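Local coordinates for intracellular protein transport protein USO1 (Saccharomyces cerevisiae S288c, PDB 6LSU) that is a vesicle-tethering protein with a globular armadillo-repeat head and a coiled-coil tail, required for protein transport from the endoplasmic reticulum to the Golgi, at residues E235-I240 and L257-N262; V196-L199 and P205-D208; A216-N219 and H223-K226. All blocks are in the same frame, centred on the assembly; numbering follows the deposited sequence.

Contact 1: residues E235-I240 and L257-N262; sequences ERLFSI and LSLINN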
ATOM      1  N   GLU A 235      12.184   6.963 -21.113  1.00 65.42           N
ATOM      2  CA  GLU A 235      13.195   6.254 -21.951  1.00 70.12           C
ATOM      3  C   GLU A 235      14.548   6.286 -21.232  1.00 67.69           C
ATOM      4  O   GLU A 235      15.208   5.208 -21.076  1.00 63.42           O
ATOM      5  CB  GLU A 235      13.282   6.918 -23.325  1.00 81.13           C
ATOM      6  CG  GLU A 235      13.729   5.995 -24.450  1.00 90.36           C
ATOM      7  CD  GLU A 235      13.212   6.408 -25.820  1.00103.82           C
ATOM      8  OE1 GLU A 235      12.037   6.081 -26.147  1.00108.13           O
ATOM      9  OE2 GLU A 235      13.973   7.081 -26.550  1.00113.92           O
ATOM     10  N   ARG A 236      14.922   7.468 -20.747  1.00 64.75           N
ATOM     11  CA  ARG A 236      16.223   7.705 -20.073  1.00 66.99           C
ATOM     12  C   ARG A 236      16.309   6.858 -18.801  1.00 64.40           C
ATOM     13  O   ARG A 236      17.274   6.083 -18.642  1.00 61.76           O
ATOM     14  CB  ARG A 236      16.365   9.187 -19.721  1.00 75.05           C
ATOM     15  CG  ARG A 236      16.456  10.105 -20.935  1.00 85.52           C
ATOM     16  CD  ARG A 236      16.759  11.529 -20.519  1.00 88.84           C
ATOM     17  NE  ARG A 236      16.462  12.508 -21.556  1.00 96.97           N
ATOM     18  CZ  ARG A 236      17.369  13.220 -22.222  1.00 95.80           C
ATOM     19  NH1 ARG A 236      18.661  13.071 -21.972  1.00 91.09           N
ATOM     20  NH2 ARG A 236      16.964  14.088 -23.131  1.00 93.39           N
ATOM     21  N   LEU A 237      15.323   6.997 -17.919  1.00 58.15           N
ATOM     22  CA  LEU A 237      15.357   6.373 -16.571  1.00 58.41           C
ATOM     23  C   LEU A 237      15.369   4.848 -16.710  1.00 52.54           C
ATOM     24  O   LEU A 237      16.164   4.236 -15.980  1.00 53.21           O
ATOM     25  CB  LEU A 237      14.178   6.887 -15.728  1.00 58.65           C
ATOM     26  CG  LEU A 237      14.295   8.350 -15.289  1.00 56.99           C
ATOM     27  CD1 LEU A 237      13.143   8.746 -14.372  1.00 61.17           C
ATOM     28  CD2 LEU A 237      15.618   8.606 -14.602  1.00 55.14           C
ATOM     29  N   PHE A 238      14.572   4.275 -17.617  1.00 51.10           N
ATOM     30  CA  PHE A 238      14.577   2.819 -17.940  1.00 55.88           C
ATOM     31  C   PHE A 238      15.926   2.341 -18.498  1.00 54.57           C
ATOM     32  O   PHE A 238      16.332   1.235 -18.120  1.00 60.83           O
ATOM     33  CB  PHE A 238      13.425   2.381 -18.855  1.00 59.33           C
ATOM     34  CG  PHE A 238      12.156   2.088 -18.082  1.00 60.38           C
ATOM     35  CD1 PHE A 238      12.135   1.051 -17.164  1.00 58.42           C
ATOM     36  CD2 PHE A 238      11.033   2.897 -18.182  1.00 58.22           C
ATOM     37  CE1 PHE A 238      11.014   0.809 -16.391  1.00 53.77           C
ATOM     38  CE2 PHE A 238       9.911   2.637 -17.411  1.00 61.08           C
ATOM     39  CZ  PHE A 238       9.910   1.592 -16.517  1.00 56.07           C
ATOM     40  N   SER A 239      16.670   3.139 -19.272  1.00 60.81           N
ATOM     41  CA  SER A 239      18.004   2.686 -19.770  1.00 58.32           C
ATOM     42  C   SER A 239      18.943   2.694 -18.585  1.00 56.46           C
ATOM     43  O   SER A 239      19.708   1.743 -18.475  1.00 65.87           O
ATOM     44  CB  SER A 239      18.568   3.485 -20.897  1.00 60.79           C
ATOM     45  OG  SER A 239      17.538   4.247 -21.503  1.00 75.55           O
ATOM     46  N   ILE A 240      18.863   3.705 -17.717  1.00 56.44           N
ATOM     47  CA  ILE A 240      19.751   3.755 -16.512  1.00 55.06           C
ATOM     48  C   ILE A 240      19.459   2.501 -15.674  1.00 53.61           C
ATOM     49  O   ILE A 240      20.392   1.816 -15.299  1.00 46.57           O
ATOM     50  CB  ILE A 240      19.555   5.061 -15.720  1.00 56.13           C
ATOM     51  CG1 ILE A 240      19.824   6.293 -16.581  1.00 55.89           C
ATOM     52  CG2 ILE A 240      20.438   5.032 -14.470  1.00 59.07           C
ATOM     53  CD1 ILE A 240      19.590   7.593 -15.866  1.00 62.00           C
ATOM     54  N   LEU A 257      13.275   4.627 -10.017  1.00 49.63           N
ATOM     55  CA  LEU A 257      11.859   4.233  -9.792  1.00 51.38           C
ATOM     56  C   LEU A 257      11.134   5.344  -9.006  1.00 50.66           C
ATOM     57  O   LEU A 257      10.004   5.686  -9.344  1.00 54.75           O
ATOM     58  CB  LEU A 257      11.793   2.861  -9.102  1.00 50.26           C
ATOM     59  CG  LEU A 257      12.384   1.702  -9.908  1.00 49.62           C
ATOM     60  CD1 LEU A 257      12.773   0.559  -8.996  1.00 47.44           C
ATOM     61  CD2 LEU A 257      11.418   1.257 -10.986  1.00 50.22           C
ATOM     62  N   SER A 258      11.780   5.887  -7.988  1.00 54.53           N
ATOM     63  CA  SER A 258      11.198   6.897  -7.073  1.00 55.39           C
ATOM     64  C   SER A 258      10.847   8.145  -7.898  1.00 59.05           C
ATOM     65  O   SER A 258       9.786   8.778  -7.674  1.00 52.76           O
ATOM     66  CB  SER A 258      12.161   7.218  -5.995  1.00 55.03           C
ATOM     67  OG  SER A 258      11.491   7.248  -4.761  1.00 66.91           O
ATOM     68  N   LEU A 259      11.732   8.496  -8.837  1.00 55.39           N
ATOM     69  CA  LEU A 259      11.499   9.648  -9.732  1.00 55.71           C
ATOM     70  C   LEU A 259      10.352   9.306 -10.704  1.00 55.49           C
ATOM     71  O   LEU A 259       9.404  10.123 -10.829  1.00 48.94           O
ATOM     72  CB  LEU A 259      12.804  10.033 -10.449  1.00 52.78           C
ATOM     73  CG  LEU A 259      12.635  11.084 -11.532  1.00 53.26           C
ATOM     74  CD1 LEU A 259      11.998  12.340 -10.944  1.00 53.78           C
ATOM     75  CD2 LEU A 259      13.958  11.379 -12.220  1.00 52.26           C
ATOM     76  N   ILE A 260      10.353   8.124 -11.323  1.00 55.73           N
ATOM     77  CA  ILE A 260       9.185   7.721 -12.160  1.00 52.05           C
ATOM     78  C   ILE A 260       7.914   7.857 -11.326  1.00 53.28           C
ATOM     79  O   ILE A 260       6.889   8.280 -11.890  1.00 62.51           O
ATOM     80  CB  ILE A 260       9.335   6.304 -12.727  1.00 50.41           C
ATOM     81  CG1 ILE A 260      10.557   6.150 -13.607  1.00 51.84           C
ATOM     82  CG2 ILE A 260       8.073   5.923 -13.506  1.00 52.11           C
ATOM     83  CD1 ILE A 260      10.616   4.767 -14.299  1.00 54.91           C
ATOM     84  N   ASN A 261       7.969   7.502 -10.051  1.00 51.91           N
ATOM     85  CA  ASN A 261       6.785   7.541  -9.174  1.00 56.61           C
ATOM     86  C   ASN A 261       6.334   8.992  -9.026  1.00 57.93           C
ATOM     87  O   ASN A 261       5.145   9.231  -9.208  1.00 66.55           O
ATOM     88  CB  ASN A 261       7.071   6.836  -7.836  1.00 59.66           C
ATOM     89  CG  ASN A 261       5.853   6.769  -6.947  1.00 60.07           C
ATOM     90  OD1 ASN A 261       5.386   7.810  -6.466  1.00 66.46           O
ATOM     91  ND2 ASN A 261       5.338   5.566  -6.759  1.00 61.78           N
ATOM     92  N   ASN A 262       7.232   9.909  -8.691  1.00 59.64           N
ATOM     93  CA  ASN A 262       6.894  11.328  -8.418  1.00 62.71           C
ATOM     94  C   ASN A 262       6.406  12.014  -9.707  1.00 71.28           C
ATOM     95  O   ASN A 262       5.585  12.959  -9.592  1.00 64.22           O
ATOM     96  CB  ASN A 262       8.081  12.096  -7.836  1.00 67.17           C
ATOM     97  CG  ASN A 262       8.407  11.743  -6.400  1.00 65.33           C
ATOM     98  OD1 ASN A 262       7.544  11.350  -5.620  1.00 79.56           O
ATOM     99  ND2 ASN A 262       9.652  11.919  -6.025  1.00 66.51           N
TER
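Glu235 O, on the helix that sends Leu237 and Phe238 against Leu259 and Ile260, is gripped twice by Ser239, one turn further on. The hydroxyl OG of Ser239 donates to Glu235 O over 2.6 Å from one face of the carbonyl plane, and the backbone N of Ser239 makes the regular helical bond from the opposite face. Both residues belong to the exposed side of helix 233-244, whereas the surface it presents to residues 257-262 is wholly apolar. There Leu237 points at the facing helix and its CD1 methyl meets two side chains, lying 3.5 Å from CD2 of Leu259 and 3.7 Å from CG1 of Ile260. The side chains of Leu237 and Leu259 cross at about a right angle. With chi1 of Leu259 at 172°, CG swings away from its own backbone N, and the CD2 branch is the one that reaches Leu237. Ile260 divides its chain between partners: CG1 packs on Leu237, while the CD1 methyl beyond it sits over a face of the Phe238 ring, 4.2 Å from the centroid and 27° off the ring normal, as a CH-pi contact. Ile313 of helix 301-317 and Leu283 of helix 280-287 touch Ile260 and Phe238 respectively, continuing the apolar core toward the next helices. The axes of the short segments 235-240 and 257-262 approach to 10.4 Å and run nearly antiparallel, at 158°. Antiparallel packing of successive helices is as expected in an armadillo repeat, and both segments lie in ARM 4 of the globular head.

Contact 2: residues V196-L199 and P205-D208; sequences VSLL and PIRD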
ATOM      1  N   VAL A 196      17.270  17.511 -17.102  1.00 64.24           N
ATOM      2  CA  VAL A 196      17.011  16.163 -17.682  1.00 72.64           C
ATOM      3  C   VAL A 196      18.264  15.729 -18.469  1.00 75.29           C
ATOM      4  O   VAL A 196      18.652  14.523 -18.373  1.00 74.04           O
ATOM      5  CB  VAL A 196      15.735  16.137 -18.538  1.00 68.35           C
ATOM      6  CG1 VAL A 196      15.605  14.813 -19.266  1.00 69.41           C
ATOM      7  CG2 VAL A 196      14.493  16.425 -17.715  1.00 64.43           C
ATOM      8  N   SER A 197      18.941  16.662 -19.135  1.00 70.67           N
ATOM      9  CA  SER A 197      20.118  16.346 -19.989  1.00 71.29           C
ATOM     10  C   SER A 197      21.293  15.890 -19.127  1.00 68.98           C
ATOM     11  O   SER A 197      22.087  15.054 -19.655  1.00 69.09           O
ATOM     12  CB  SER A 197      20.505  17.483 -20.890  1.00 75.96           C
ATOM     13  OG  SER A 197      19.384  17.897 -21.682  1.00 91.22           O
ATOM     14  N   LEU A 198      21.397  16.356 -17.864  1.00 61.06           N
ATOM     15  CA  LEU A 198      22.450  15.870 -16.918  1.00 59.00           C
ATOM     16  C   LEU A 198      22.451  14.325 -16.857  1.00 57.16           C
ATOM     17  O   LEU A 198      23.483  13.757 -16.638  1.00 59.46           O
ATOM     18  CB  LEU A 198      22.249  16.484 -15.539  1.00 64.30           C
ATOM     19  CG  LEU A 198      22.380  17.996 -15.431  1.00 66.01           C
ATOM     20  CD1 LEU A 198      21.922  18.437 -14.062  1.00 63.70           C
ATOM     21  CD2 LEU A 198      23.825  18.447 -15.694  1.00 63.23           C
ATOM     22  N   LEU A 199      21.325  13.657 -17.149  1.00 62.47           N
ATOM     23  CA  LEU A 199      21.165  12.173 -17.164  1.00 62.22           C
ATOM     24  C   LEU A 199      22.002  11.549 -18.264  1.00 65.54           C
ATOM     25  O   LEU A 199      22.255  10.352 -18.129  1.00 75.38           O
ATOM     26  CB  LEU A 199      19.703  11.766 -17.370  1.00 59.57           C
ATOM     27  CG  LEU A 199      18.767  12.051 -16.207  1.00 60.10           C
ATOM     28  CD1 LEU A 199      17.336  11.715 -16.539  1.00 59.81           C
ATOM     29  CD2 LEU A 199      19.227  11.275 -15.002  1.00 68.17           C
ATOM     30  N   PRO A 205      28.516  10.031 -11.652  1.00 55.55           N
ATOM     31  CA  PRO A 205      28.005  10.689 -10.445  1.00 55.28           C
ATOM     32  C   PRO A 205      27.167  11.924 -10.780  1.00 57.34           C
ATOM     33  O   PRO A 205      26.349  12.219  -9.992  1.00 64.78           O
ATOM     34  CB  PRO A 205      29.268  11.048  -9.636  1.00 55.68           C
ATOM     35  CG  PRO A 205      30.322  10.095 -10.222  1.00 55.09           C
ATOM     36  CD  PRO A 205      29.980  10.028 -11.711  1.00 52.33           C
ATOM     37  N   ILE A 206      27.349  12.594 -11.925  1.00 56.73           N
ATOM     38  CA  ILE A 206      26.448  13.713 -12.309  1.00 57.47           C
ATOM     39  C   ILE A 206      25.090  13.110 -12.674  1.00 56.87           C
ATOM     40  O   ILE A 206      24.054  13.683 -12.331  1.00 56.21           O
ATOM     41  CB  ILE A 206      27.054  14.555 -13.449  1.00 61.81           C
ATOM     42  CG1 ILE A 206      28.249  15.364 -12.943  1.00 64.58           C
ATOM     43  CG2 ILE A 206      25.984  15.450 -14.079  1.00 61.66           C
ATOM     44  CD1 ILE A 206      29.124  15.894 -14.041  1.00 71.92           C
ATOM     45  N   ARG A 207      25.097  12.010 -13.424  1.00 60.78           N
ATOM     46  CA  ARG A 207      23.856  11.304 -13.811  1.00 60.42           C
ATOM     47  C   ARG A 207      23.092  10.942 -12.526  1.00 56.07           C
ATOM     48  O   ARG A 207      21.960  11.386 -12.389  1.00 56.05           O
ATOM     49  CB  ARG A 207      24.213  10.085 -14.659  1.00 63.66           C
ATOM     50  CG  ARG A 207      23.010   9.262 -15.084  1.00 64.49           C
ATOM     51  CD  ARG A 207      23.431   7.854 -15.434  1.00 59.51           C
ATOM     52  NE  ARG A 207      23.837   7.075 -14.281  1.00 58.54           N
ATOM     53  CZ  ARG A 207      24.165   5.781 -14.333  1.00 62.37           C
ATOM     54  NH1 ARG A 207      24.104   5.144 -15.493  1.00 67.47           N
ATOM     55  NH2 ARG A 207      24.517   5.102 -13.249  1.00 61.07           N
ATOM     56  N   ASP A 208      23.759  10.284 -11.582  1.00 56.43           N
ATOM     57  CA  ASP A 208      23.188   9.775 -10.303  1.00 54.30           C
ATOM     58  C   ASP A 208      22.652  10.955  -9.488  1.00 54.19           C
ATOM     59  O   ASP A 208      21.419  10.951  -9.124  1.00 50.50           O
ATOM     60  CB  ASP A 208      24.237   8.960  -9.551  1.00 54.18           C
ATOM     61  CG  ASP A 208      24.671   7.664 -10.240  1.00 54.29           C
ATOM     62  OD1 ASP A 208      24.154   7.316 -11.313  1.00 49.43           O
ATOM     63  OD2 ASP A 208      25.534   6.990  -9.651  1.00 63.85           O
TER
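Leu198 and Ile206 supply the apolar part of the contact, their side chains meeting at about a right angle with CD2 of Leu198 4.0 Å from CG2 of Ile206. Backbone carbonyls provide a second kind of packing. Leu198 O lies 3.8 Å from CA of Arg207, and Leu199 O lies 3.3 Å from CG of the same arginine, so Leu198 and Leu199 rest against the root of a charged side chain rather than its head. The CD2 methyl of Leu199 adds a contact with Arg207 O.

The charged interactions do not cross between 196-199 and 205-208. Arg207 runs out roughly extended, with CG anti to the backbone N, then bends at chi3 (70°), which folds the guanidinium back beside Asp208. Its NE and NH2 both donate to the single oxygen OD1 of Asp208, each at 3.0 Å, forming a side-on salt bridge; the oxygen lies only 3° out of the guanidinium plane. NH2 has a further salt bridge to Glu244, and this double engagement probably fixes the rotation of the guanidinium group.

The turn thus joins helix 191-198 to helix 204-218 within ARM 3. Helix 160-174 covers Leu198 and Ile206 through Ile167, while helix 233-244 packs on Leu199 and Arg207 through Ile240.

Contact 3: residues A216-N219 and H223-K226; sequences AVVN and HVQK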
ATOM      1  N   ALA A 216      13.500  15.967  -6.301  1.00 55.14           N
ATOM      2  CA  ALA A 216      13.230  17.153  -5.456  1.00 56.65           C
ATOM      3  C   ALA A 216      12.382  18.152  -6.201  1.00 58.61           C
ATOM      4  O   ALA A 216      11.489  18.708  -5.617  1.00 76.15           O
ATOM      5  CB  ALA A 216      14.511  17.830  -5.066  1.00 59.31           C
ATOM      6  N   VAL A 217      12.672  18.372  -7.460  1.00 62.82           N
ATOM      7  CA  VAL A 217      12.078  19.498  -8.211  1.00 67.24           C
ATOM      8  C   VAL A 217      10.650  19.109  -8.669  1.00 68.32           C
ATOM      9  O   VAL A 217       9.722  19.975  -8.519  1.00 64.04           O
ATOM     10  CB  VAL A 217      13.019  19.926  -9.351  1.00 62.96           C
ATOM     11  CG1 VAL A 217      12.289  20.695 -10.411  1.00 67.90           C
ATOM     12  CG2 VAL A 217      14.161  20.756  -8.801  1.00 68.27           C
ATOM     13  N   VAL A 218      10.454  17.888  -9.192  1.00 61.92           N
ATOM     14  CA  VAL A 218       9.119  17.428  -9.695  1.00 66.58           C
ATOM     15  C   VAL A 218       8.168  17.121  -8.527  1.00 67.78           C
ATOM     16  O   VAL A 218       6.984  17.133  -8.761  1.00 67.04           O
ATOM     17  CB  VAL A 218       9.177  16.185 -10.609  1.00 71.96           C
ATOM     18  CG1 VAL A 218      10.267  16.253 -11.656  1.00 70.79           C
ATOM     19  CG2 VAL A 218       9.323  14.906  -9.813  1.00 77.16           C
ATOM     20  N   ASN A 219       8.669  16.826  -7.319  1.00 73.85           N
ATOM     21  CA  ASN A 219       7.845  16.495  -6.123  1.00 79.92           C
ATOM     22  C   ASN A 219       6.835  17.615  -5.839  1.00 85.26           C
ATOM     23  O   ASN A 219       7.275  18.776  -5.723  1.00105.27           O
ATOM     24  CB  ASN A 219       8.729  16.271  -4.889  1.00 87.54           C
ATOM     25  CG  ASN A 219       7.955  15.694  -3.728  1.00 80.72           C
ATOM     26  OD1 ASN A 219       7.562  14.526  -3.787  1.00 82.59           O
ATOM     27  ND2 ASN A 219       7.679  16.526  -2.732  1.00 75.67           N
ATOM     28  N   HIS A 223       3.296  21.453 -12.488  1.00 80.79           N
ATOM     29  CA  HIS A 223       3.935  22.251 -13.558  1.00 84.91           C
ATOM     30  C   HIS A 223       5.243  21.570 -13.986  1.00 85.96           C
ATOM     31  O   HIS A 223       5.408  21.344 -15.240  1.00 74.77           O
ATOM     32  CB  HIS A 223       4.143  23.724 -13.180  1.00 90.42           C
ATOM     33  CG  HIS A 223       4.754  24.439 -14.336  1.00 92.62           C
ATOM     34  ND1 HIS A 223       4.289  24.247 -15.634  1.00 92.24           N
ATOM     35  CD2 HIS A 223       5.832  25.240 -14.439  1.00 92.80           C
ATOM     36  CE1 HIS A 223       5.032  24.929 -16.477  1.00 92.09           C
ATOM     37  NE2 HIS A 223       5.985  25.552 -15.770  1.00 96.00           N
ATOM     38  N   VAL A 224       6.116  21.242 -13.013  1.00 75.29           N
ATOM     39  CA  VAL A 224       7.422  20.562 -13.286  1.00 75.49           C
ATOM     40  C   VAL A 224       7.176  19.103 -13.725  1.00 68.11           C
ATOM     41  O   VAL A 224       8.044  18.545 -14.441  1.00 66.30           O
ATOM     42  CB  VAL A 224       8.386  20.611 -12.083  1.00 75.88           C
ATOM     43  CG1 VAL A 224       9.723  19.987 -12.421  1.00 71.27           C
ATOM     44  CG2 VAL A 224       8.600  22.016 -11.556  1.00 79.47           C
ATOM     45  N   GLN A 225       6.092  18.461 -13.272  1.00 69.77           N
ATOM     46  CA  GLN A 225       5.800  17.039 -13.643  1.00 73.15           C
ATOM     47  C   GLN A 225       5.595  16.980 -15.151  1.00 72.58           C
ATOM     48  O   GLN A 225       6.216  16.131 -15.777  1.00 76.39           O
ATOM     49  CB  GLN A 225       4.549  16.476 -12.962  1.00 69.12           C
ATOM     50  CG  GLN A 225       4.707  16.240 -11.466  1.00 68.09           C
ATOM     51  CD  GLN A 225       3.496  15.554 -10.880  1.00 63.01           C
ATOM     52  OE1 GLN A 225       2.415  16.100 -10.756  1.00 70.58           O
ATOM     53  NE2 GLN A 225       3.629  14.287 -10.566  1.00 73.48           N
ATOM     54  N   LYS A 226       4.788  17.904 -15.689  1.00 85.16           N
ATOM     55  CA  LYS A 226       4.466  17.991 -17.143  1.00 86.54           C
ATOM     56  C   LYS A 226       5.733  18.452 -17.876  1.00 80.52           C
ATOM     57  O   LYS A 226       6.120  17.816 -18.896  1.00 77.22           O
ATOM     58  CB  LYS A 226       3.210  18.847 -17.371  1.00 94.91           C
ATOM     59  CG  LYS A 226       1.906  18.237 -16.825  1.00107.99           C
ATOM     60  CD  LYS A 226       1.062  17.416 -17.831  1.00113.16           C
ATOM     61  CE  LYS A 226       1.753  16.164 -18.353  1.00118.61           C
ATOM     62  NZ  LYS A 226       1.119  15.582 -19.563  1.00116.44           N
TER
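Val224 has the most surface buried here, its side chain directed at the end of the preceding helix and set against two consecutive valines. Its CG1 methyl does most of the touching: it lies 3.3 Å from CG1 of Val217, 3.8 Å from CA of Val218 and 3.9 Å from CG1 of Val218. A chi1 of -177° carries this methyl away from the backbone N of Val224 and in between the two partners, and the side chain of Val224 crosses those of Val217 and Val218 at about a right angle. CG2 of Val224 lies alongside the carbonyl oxygen of Val217. Replacing Val224 with an alanine would probably open a gap beside Val217 and Val218, since both methyls that fill it would be gone. Val218 makes a second contact, its O lying 3.6 Å from CG of Gln225; the amide of that glutamine turns elsewhere, NE2 donating to Asn262 O and OE1 accepting from Asn267.

The chain leaves helical geometry at Asn219, and the contact spans the turn from helix 204-218, ending ARM 3, into helix 222-229 of ARM 4. Helix 178-187 packs on Val217 through Leu185, and helix 251-264 covers Val218 through Leu259.

All three contacts are made by buried residues along the armadillo array, contact 1 lying nearest the centre of the chain and contact 2 farthest from it. Contacts 2 and 3 share helix 204-218, taking its beginning and its end, about 7 Å apart at their nearest atoms. Each spans a short connection between successive helices, whereas contact 1 pairs the flanks of two helices of ARM 4. That contact also touches the other two: Ile240 packs on Leu199 of contact 2, and Asn262 O probably accepts a hydrogen bond from Gln225 NE2 of contact 3. Their chemistry differs accordingly: aliphatic packing with one methyl over an aromatic face in contact 1, aliphatic groups beside a charged cluster in contact 2, and valines with a buried amide in contact 3.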